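Long-range contacts in UDP-glucose:anthocyanidin 3-O-glucosyltransferase (Clitoria ternatea, PDB 4REL), which is a plant glycosyltransferase of the GT-B fold, built from two Rossmann-like domains, and holds a bound KMP molecule in its pocket: residues F116-L121 with L196-V201; P130-W135 with A208-F213; L144-D149 with K224-K229. All blocks are in the same frame, centred on the assembly; numbering follows the deposited sequence. Where two conformers were deposited one is given.

Contact 1 (F116-L121 with L196-V201); sequences FVTSSL and LNSLGV. With KMP (3,5,7-trihydroxy-2-(4-hydroxyphenyl)-4H-chromen-4-one), chain B.
Phe116 turns CG anti to its own carbonyl carbon (chi1 -71°), and Leu196 has a first torsion of -94°, away from a staggered value; the two side chains cross obliquely, with one methyl of the leucine laid on the ring. Leu196 CD1 sits over the middle of the Phe116 ring, 3.5 Å from its centroid and 13° off the ring normal, a close CH-pi contact. The other branch goes to the ligand: Leu196 CD2 approaches KMP C6 at 3.5 Å. Phe116 meets KMP with its rim: KMP C9 lies at the edge of the Phe116 ring, in its plane, 3.8 Å from Phe116 CE2. Leu199 CD1 closes on the same ring at the edge, 4.1 Å from Phe116 CE1. Beyond this apolar patch, Thr118 and Ser198 are joined through a water, which lies 2.7 Å from Thr118 OG1 and donates to Ser198 OG at 2.6 Å; the serine hydroxyl is also bonded to Thr195 O. At the start of helix 119-127, Ser120 OG donates to Val117 O, a carbonyl that also receives Ser120 N. His17 and Phe12 add further rings around Phe116. No direct hydrogen bond joins the two segments, so between them the contact is made of carbon contacts and one bridging water, and the pocket wall that Phe116 and Leu196 offer to KMP is apolar, a ring edge beside a methyl group.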
# COMPACT_ATOMS: atom_id res chain seq x y z
N PHE A 116 -0.21 -4.77 11.40
CA PHE A 116 1.15 -5.22 11.72
C PHE A 116 1.54 -4.91 13.17
O PHE A 116 2.47 -5.52 13.70
CB PHE A 116 2.20 -4.60 10.78
CG PHE A 116 2.17 -5.13 9.37
CD1 PHE A 116 1.33 -6.18 9.02
CD2 PHE A 116 2.98 -4.56 8.40
CE1 PHE A 116 1.30 -6.66 7.71
CE2 PHE A 116 2.97 -5.04 7.08
CZ PHE A 116 2.12 -6.09 6.74
N VAL A 117 0.87 -3.94 13.78
CA VAL A 117 1.18 -3.60 15.18
C VAL A 117 0.38 -4.54 16.07
O VAL A 117 -0.57 -4.14 16.75
CB VAL A 117 0.89 -2.12 15.50
CG1 VAL A 117 1.42 -1.76 16.89
CG2 VAL A 117 1.55 -1.24 14.46
N THR A 118 0.77 -5.81 16.07
CA THR A 118 -0.03 -6.82 16.76
C THR A 118 -0.02 -6.65 18.27
O THR A 118 -0.94 -7.09 18.95
CB THR A 118 0.41 -8.23 16.39
OG1 THR A 118 1.77 -8.41 16.80
CG2 THR A 118 0.30 -8.45 14.87
N SER A 119 1.02 -6.00 18.80
CA SER A 119 1.06 -5.72 20.25
C SER A 119 -0.12 -4.85 20.70
O SER A 119 -0.49 -4.85 21.87
CB SER A 119 2.38 -5.07 20.65
OG SER A 119 3.44 -6.01 20.58
N SER A 120 -0.70 -4.09 19.77
CA SER A 120 -1.82 -3.23 20.14
C SER A 120 -3.09 -4.03 20.46
O SER A 120 -3.98 -3.53 21.13
CB SER A 120 -2.09 -2.14 19.09
OG SER A 120 -2.56 -2.70 17.88
N LEU A 121 -3.16 -5.28 20.00
CA LEU A 121 -4.28 -6.12 20.39
C LEU A 121 -4.19 -6.46 21.87
O LEU A 121 -5.22 -6.47 22.57
CB LEU A 121 -4.33 -7.40 19.54
CG LEU A 121 -5.28 -8.50 20.03
CD1 LEU A 121 -6.73 -8.06 20.04
CD2 LEU A 121 -5.10 -9.74 19.14
N LEU A 196 4.17 -10.88 11.17
CA LEU A 196 3.27 -11.12 10.04
C LEU A 196 2.71 -12.54 10.09
O LEU A 196 1.51 -12.75 9.89
CB LEU A 196 3.95 -10.83 8.70
CG LEU A 196 3.71 -9.41 8.17
CD1 LEU A 196 4.08 -8.34 9.20
CD2 LEU A 196 4.47 -9.17 6.88
N ASN A 197 3.55 -13.52 10.41
CA ASN A 197 3.09 -14.90 10.44
C ASN A 197 2.08 -15.20 11.55
O ASN A 197 1.45 -16.24 11.54
CB ASN A 197 4.27 -15.86 10.54
CG ASN A 197 5.07 -15.91 9.27
OD1 ASN A 197 6.26 -16.22 9.28
ND2 ASN A 197 4.42 -15.58 8.16
N SER A 198 1.94 -14.28 12.50
CA SER A 198 0.97 -14.46 13.58
C SER A 198 -0.40 -13.91 13.20
O SER A 198 -1.36 -14.02 13.97
CB SER A 198 1.44 -13.77 14.86
OG SER A 198 1.28 -12.36 14.79
N LEU A 199 -0.51 -13.30 12.02
CA LEU A 199 -1.76 -12.62 11.65
C LEU A 199 -2.98 -13.54 11.57
O LEU A 199 -4.11 -13.12 11.82
CB LEU A 199 -1.59 -11.84 10.35
CG LEU A 199 -0.80 -10.53 10.46
CD1 LEU A 199 -0.46 -10.05 9.06
CD2 LEU A 199 -1.61 -9.47 11.24
N GLY A 200 -2.76 -14.81 11.22
CA GLY A 200 -3.85 -15.77 11.15
C GLY A 200 -4.52 -15.97 12.50
O GLY A 200 -5.73 -16.19 12.58
N VAL A 201 -3.74 -15.87 13.57
CA VAL A 201 -4.28 -16.02 14.90
C VAL A 201 -4.73 -14.67 15.46
O VAL A 201 -5.72 -14.58 16.20
CB VAL A 201 -3.23 -16.64 15.84
CG1 VAL A 201 -3.71 -16.61 17.28
CG2 VAL A 201 -2.95 -18.07 15.43
C1 KMP B . 4.38 -8.81 3.23
C2 KMP B . 3.70 -7.60 3.15
C3 KMP B . 4.43 -6.35 3.48
C4 KMP B . 5.85 -6.43 3.88
C5 KMP B . 6.44 -7.69 3.94
C6 KMP B . 5.72 -8.84 3.62
C9 KMP B . 3.76 -5.03 3.41
C10 KMP B . 4.56 -3.84 3.76
C11 KMP B . 6.00 -4.03 4.16
C14 KMP B . 6.88 -2.87 4.53
C15 KMP B . 6.37 -1.60 4.79
C16 KMP B . 7.23 -0.56 5.12
C17 KMP B . 8.59 -0.78 5.19
C18 KMP B . 9.11 -2.04 4.94
C19 KMP B . 8.25 -3.09 4.61
O12 KMP B . 6.55 -5.29 4.20
O13 KMP B . 2.56 -4.95 3.07
O24 KMP B . 9.42 0.25 5.52
O27 KMP B . 3.96 -2.62 3.70
O29 KMP B . 6.35 -10.05 3.69
O30 KMP B . 2.40 -7.54 2.78
O HOH W 1 2.28 -11.09 16.82

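Contact 2 (P130-W135 with A208-F213); sequences PWIAFW and AVVVNF
Two neighbouring parallel strands of the N-terminal Rossmann-like sheet of this GT-B protein meet here, 131-135 beside 208-211, with Ala133 across from Val209, Phe134 from Val210 and Trp135 from Val211. The short strand axes come within 4.6 Å and cross at -22°. Four backbone bonds form the ladder. Ala133 N donates to Ala208 O, and Ala133 O receives Val210 N in the shortest of the four, 2.7 Å and nearly straight at 172°. Val210 O then takes Trp135 N at 2.8 Å, and Asn212 N, just past its strand, reaches Trp135 O at 3.1 Å. CA-H...O contacts, such as Val209 CA to Ala133 O, run beside these bonds.

Ile132, Phe134 and Val210 point to one face of the sheet. There Val210 divides its branches, CG2 meeting Ile132 CG2 at 3.7 Å and CG1 facing Phe134 CD1 at 4.0 Å. Helix 18-31 packs on this face, with Pro20, Leu21 and Leu24 against Phe134. The opposite face carries Ala133, Trp135, Val209 and Val211; Ala133 CB lies 4.3 Å from Val209 CG2, and the indole of Trp135 leads away from strand 208-211 to bond through NE1 to Val138 O. Farther out along Phe134, the planes of its ring and of the Asn212 amide are 56° apart, with Phe134 CZ 3.8 Å from Asn212 CG.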
# COMPACT_ATOMS: atom_id res chain seq x y z
N PRO A 130 -12.72 -2.74 22.12
CA PRO A 130 -12.59 -3.37 20.81
C PRO A 130 -11.29 -3.01 20.08
O PRO A 130 -10.79 -1.88 20.19
CB PRO A 130 -13.80 -2.85 20.03
CG PRO A 130 -14.31 -1.68 20.81
CD PRO A 130 -13.95 -1.94 22.24
N TRP A 131 -10.77 -3.97 19.33
CA TRP A 131 -9.58 -3.76 18.52
C TRP A 131 -9.96 -3.86 17.05
O TRP A 131 -10.46 -4.90 16.59
CB TRP A 131 -8.52 -4.81 18.84
CG TRP A 131 -7.18 -4.56 18.21
CD1 TRP A 131 -6.33 -3.53 18.47
CD2 TRP A 131 -6.53 -5.37 17.21
NE1 TRP A 131 -5.19 -3.64 17.70
CE2 TRP A 131 -5.29 -4.77 16.92
CE3 TRP A 131 -6.88 -6.56 16.55
CZ2 TRP A 131 -4.40 -5.30 15.99
CZ3 TRP A 131 -5.99 -7.09 15.63
CH2 TRP A 131 -4.76 -6.46 15.36
N ILE A 132 -9.74 -2.78 16.31
CA ILE A 132 -10.09 -2.72 14.90
C ILE A 132 -8.79 -2.70 14.12
O ILE A 132 -7.97 -1.81 14.28
CB ILE A 132 -10.91 -1.46 14.60
CG1 ILE A 132 -12.24 -1.50 15.37
CG2 ILE A 132 -11.15 -1.34 13.10
CD1 ILE A 132 -13.07 -0.24 15.24
N ALA A 133 -8.59 -3.71 13.28
CA ALA A 133 -7.35 -3.83 12.51
C ALA A 133 -7.51 -3.20 11.13
O ALA A 133 -8.52 -3.41 10.45
CB ALA A 133 -6.92 -5.30 12.40
N PHE A 134 -6.51 -2.42 10.73
CA PHE A 134 -6.53 -1.71 9.45
C PHE A 134 -5.53 -2.39 8.52
O PHE A 134 -4.40 -2.70 8.92
CB PHE A 134 -6.15 -0.23 9.68
CG PHE A 134 -6.11 0.61 8.41
CD1 PHE A 134 -7.27 0.88 7.70
CD2 PHE A 134 -4.90 1.15 7.97
CE1 PHE A 134 -7.23 1.68 6.56
CE2 PHE A 134 -4.85 1.95 6.82
CZ PHE A 134 -6.03 2.21 6.11
N TRP A 135 -5.95 -2.62 7.27
CA TRP A 135 -5.14 -3.35 6.29
C TRP A 135 -4.88 -2.51 5.04
O TRP A 135 -5.71 -2.47 4.13
CB TRP A 135 -5.87 -4.63 5.88
CG TRP A 135 -5.04 -5.56 5.06
CD1 TRP A 135 -5.07 -5.72 3.71
CD2 TRP A 135 -4.04 -6.47 5.55
NE1 TRP A 135 -4.16 -6.67 3.32
CE2 TRP A 135 -3.52 -7.15 4.43
CE3 TRP A 135 -3.55 -6.77 6.82
CZ2 TRP A 135 -2.52 -8.12 4.55
CZ3 TRP A 135 -2.56 -7.73 6.94
CH2 TRP A 135 -2.05 -8.39 5.81
N ALA A 208 -13.33 -5.74 14.13
CA ALA A 208 -13.50 -5.61 12.69
C ALA A 208 -12.14 -5.47 12.02
O ALA A 208 -11.17 -4.99 12.64
CB ALA A 208 -14.38 -4.41 12.35
N VAL A 209 -12.04 -5.92 10.77
CA VAL A 209 -10.86 -5.67 9.97
C VAL A 209 -11.30 -4.72 8.86
O VAL A 209 -12.27 -4.99 8.14
CB VAL A 209 -10.28 -6.97 9.36
CG1 VAL A 209 -9.15 -6.65 8.40
CG2 VAL A 209 -9.78 -7.90 10.46
N VAL A 210 -10.60 -3.59 8.75
CA VAL A 210 -10.94 -2.56 7.76
C VAL A 210 -9.93 -2.62 6.61
O VAL A 210 -8.73 -2.41 6.82
CB VAL A 210 -10.92 -1.16 8.41
CG1 VAL A 210 -11.15 -0.08 7.34
CG2 VAL A 210 -12.00 -1.07 9.47
N VAL A 211 -10.42 -2.91 5.41
CA VAL A 211 -9.55 -3.05 4.25
C VAL A 211 -9.58 -1.76 3.43
O VAL A 211 -10.64 -1.25 3.10
CB VAL A 211 -9.97 -4.24 3.34
CG1 VAL A 211 -9.07 -4.30 2.12
CG2 VAL A 211 -9.91 -5.55 4.11
N ASN A 212 -8.39 -1.26 3.10
CA ASN A 212 -8.22 0.00 2.40
C ASN A 212 -8.31 -0.23 0.89
O ASN A 212 -7.35 0.01 0.16
CB ASN A 212 -6.84 0.58 2.74
CG ASN A 212 -6.72 2.06 2.42
OD1 ASN A 212 -7.63 2.84 2.71
ND2 ASN A 212 -5.59 2.45 1.82
N PHE A 213 -9.45 -0.70 0.42
CA PHE A 213 -9.59 -1.04 -0.99
C PHE A 213 -11.05 -1.07 -1.42
O PHE A 213 -11.94 -0.68 -0.67
CB PHE A 213 -8.91 -2.39 -1.26
CG PHE A 213 -8.53 -2.60 -2.70
CD1 PHE A 213 -7.70 -1.69 -3.34
CD2 PHE A 213 -8.99 -3.70 -3.40
CE1 PHE A 213 -7.34 -1.86 -4.67
CE2 PHE A 213 -8.64 -3.88 -4.74
CZ PHE A 213 -7.81 -2.96 -5.37

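Contact 3 (L144-D149 with K224-K229); sequences LYFNID and KYMRSK
Tyr225 OH accepts a hydrogen bond from Asn147 ND2 at 3.0 Å, the direct polar link between residues 144-149 and helix 220-229 on the surface of the N-terminal Rossmann-like domain of this GT-B fold. The two side chains reach toward each other tip to tip. The hydroxyl lies 19° out of the Asn147 amide plane, and the bond is moderately bent, 150° at the hydrogen. Phe146 CB also touches Tyr225 OH. Asn147 ND2 also bonds to Ser143 O, so this amide nitrogen is tied both to its own chain just upstream and to the helix. Asn147 stands at the N-cap position of helix 148-157, but its side chain makes no capping bond.

The ring of Phe146 supplies the apolar half. Lys229 lays its aliphatic chain over one ring face, the two side chains sliding past each other in opposite directions. Lys229 CB is 4.2 Å from the ring centroid in a CH-pi contact, and CG stands above the plane toward the rim. Lys229 CG is anti to its own carbonyl carbon, and the chain then bends at chi2 (-67°), which sends CD back to within 3.9 Å of Phe146 CD1. Met226 approaches the same ring obliquely in a Met-aromatic contact, SD 5.2 Å from the centroid. Water extends the join: it donates to Phe146 O at 3.0 Å and weakly accepts from Lys229 NZ. Met226, bent at chi2 and chi3, brings its methyl CE to 3.7 Å from Phe146 CE2.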
# COMPACT_ATOMS: atom_id res chain seq x y z
N LEU A 144 -3.28 -15.37 2.71
CA LEU A 144 -2.03 -16.09 2.94
C LEU A 144 -1.83 -16.46 4.40
O LEU A 144 -1.38 -17.56 4.72
CB LEU A 144 -0.85 -15.25 2.47
CG LEU A 144 -0.90 -14.75 1.03
CD1 LEU A 144 0.29 -13.83 0.76
CD2 LEU A 144 -0.89 -15.93 0.08
N TYR A 145 -2.17 -15.53 5.30
CA TYR A 145 -1.85 -15.68 6.71
C TYR A 145 -2.70 -16.72 7.44
O TYR A 145 -2.38 -17.11 8.56
CB TYR A 145 -1.85 -14.30 7.39
CG TYR A 145 -0.82 -13.42 6.72
CD1 TYR A 145 0.53 -13.63 6.95
CD2 TYR A 145 -1.19 -12.47 5.78
CE1 TYR A 145 1.49 -12.88 6.31
CE2 TYR A 145 -0.22 -11.70 5.13
CZ TYR A 145 1.11 -11.92 5.41
OH TYR A 145 2.09 -11.18 4.78
N PHE A 146 -3.75 -17.18 6.77
CA PHE A 146 -4.57 -18.27 7.30
C PHE A 146 -4.20 -19.63 6.72
O PHE A 146 -4.85 -20.64 7.01
CB PHE A 146 -6.04 -17.97 7.05
CG PHE A 146 -6.55 -16.80 7.83
CD1 PHE A 146 -7.18 -17.00 9.05
CD2 PHE A 146 -6.37 -15.51 7.36
CE1 PHE A 146 -7.64 -15.92 9.79
CE2 PHE A 146 -6.82 -14.43 8.10
CZ PHE A 146 -7.46 -14.63 9.31
N ASN A 147 -3.13 -19.66 5.93
CA ASN A 147 -2.74 -20.87 5.22
C ASN A 147 -1.23 -21.05 5.14
O ASN A 147 -0.72 -21.58 4.16
CB ASN A 147 -3.34 -20.87 3.80
CG ASN A 147 -4.86 -20.92 3.80
OD1 ASN A 147 -5.46 -21.99 3.90
ND2 ASN A 147 -5.48 -19.75 3.70
N ILE A 148 -0.52 -20.61 6.18
CA ILE A 148 0.94 -20.62 6.15
C ILE A 148 1.52 -22.03 5.97
O ILE A 148 2.42 -22.23 5.15
CB ILE A 148 1.53 -19.96 7.42
CG1 ILE A 148 1.08 -18.50 7.50
CG2 ILE A 148 3.06 -20.06 7.42
CD1 ILE A 148 1.28 -17.88 8.86
N ASP A 149 0.98 -23.01 6.69
CA ASP A 149 1.52 -24.37 6.58
C ASP A 149 1.33 -24.96 5.18
O ASP A 149 2.24 -25.58 4.64
CB ASP A 149 0.93 -25.28 7.66
CG ASP A 149 1.33 -24.86 9.06
OD1 ASP A 149 2.27 -24.06 9.19
OD2 ASP A 149 0.70 -25.33 10.03
N LYS A 224 -15.77 -13.77 0.52
CA LYS A 224 -16.54 -14.71 1.34
C LYS A 224 -15.64 -15.50 2.27
O LYS A 224 -15.96 -15.69 3.44
CB LYS A 224 -17.37 -15.66 0.48
CG LYS A 224 -18.59 -15.02 -0.13
CD LYS A 224 -19.48 -16.07 -0.78
CE LYS A 224 -20.78 -15.45 -1.27
NZ LYS A 224 -21.71 -16.48 -1.81
N TYR A 225 -14.51 -15.97 1.75
CA TYR A 225 -13.55 -16.69 2.59
C TYR A 225 -13.09 -15.84 3.78
O TYR A 225 -13.07 -16.32 4.92
CB TYR A 225 -12.34 -17.15 1.76
CG TYR A 225 -11.27 -17.86 2.56
CD1 TYR A 225 -11.42 -19.19 2.93
CD2 TYR A 225 -10.10 -17.20 2.92
CE1 TYR A 225 -10.44 -19.84 3.65
CE2 TYR A 225 -9.11 -17.85 3.64
CZ TYR A 225 -9.28 -19.16 4.01
OH TYR A 225 -8.31 -19.81 4.71
N MET A 226 -12.75 -14.58 3.54
CA MET A 226 -12.28 -13.76 4.64
C MET A 226 -13.39 -13.46 5.64
O MET A 226 -13.14 -13.38 6.83
CB MET A 226 -11.63 -12.46 4.15
CG MET A 226 -10.33 -12.69 3.40
SD MET A 226 -9.11 -13.62 4.36
CE MET A 226 -9.21 -12.72 5.90
N ARG A 227 -14.62 -13.32 5.16
CA ARG A 227 -15.74 -13.09 6.07
C ARG A 227 -15.91 -14.28 7.01
O ARG A 227 -16.32 -14.12 8.16
CB ARG A 227 -17.05 -12.84 5.31
CG ARG A 227 -17.05 -11.54 4.53
CD ARG A 227 -18.44 -11.14 4.07
NE ARG A 227 -18.38 -10.07 3.08
CZ ARG A 227 -18.14 -8.79 3.38
NH1 ARG A 227 -17.97 -8.42 4.65
NH2 ARG A 227 -18.10 -7.89 2.42
N SER A 228 -15.60 -15.47 6.52
CA SER A 228 -15.74 -16.68 7.32
C SER A 228 -14.65 -16.79 8.39
O SER A 228 -14.76 -17.58 9.32
CB SER A 228 -15.71 -17.93 6.43
OG SER A 228 -14.39 -18.27 6.08
N LYS A 229 -13.60 -15.99 8.25
CA LYS A 229 -12.48 -16.05 9.19
C LYS A 229 -12.50 -14.94 10.23
O LYS A 229 -11.83 -15.04 11.26
CB LYS A 229 -11.15 -15.97 8.44
CG LYS A 229 -10.89 -17.16 7.51
CD LYS A 229 -10.69 -18.45 8.31
CE LYS A 229 -10.37 -19.62 7.39
NZ LYS A 229 -9.90 -20.83 8.14
O HOH W 2 -6.70 -20.97 9.36

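Overall arrangement
The three contacts lie close together in the N-terminal domain, and their segments alternate along the chain. Contacts 1 and 2 have centres about 12 Å apart and are joined by Ser120 OG and Trp131 NE1, 2.8 Å apart in a probable hydrogen bond, and by Leu199 CD1 packing on Trp135 CZ3. Contact 3 is centred about 14 Å from contact 1, where Tyr145 and Ile148 pack on residues 196-199, and about 15 Å from contact 2, where Trp135 CH2 meets Tyr145 CE2 at 3.8 Å. KMP is touched by Phe116, Leu196 and Tyr145. The side chain of Trp135 in contact 2 is about 5 Å from KMP. The side chain of Phe146 in contact 3 is about 13 Å from KMP.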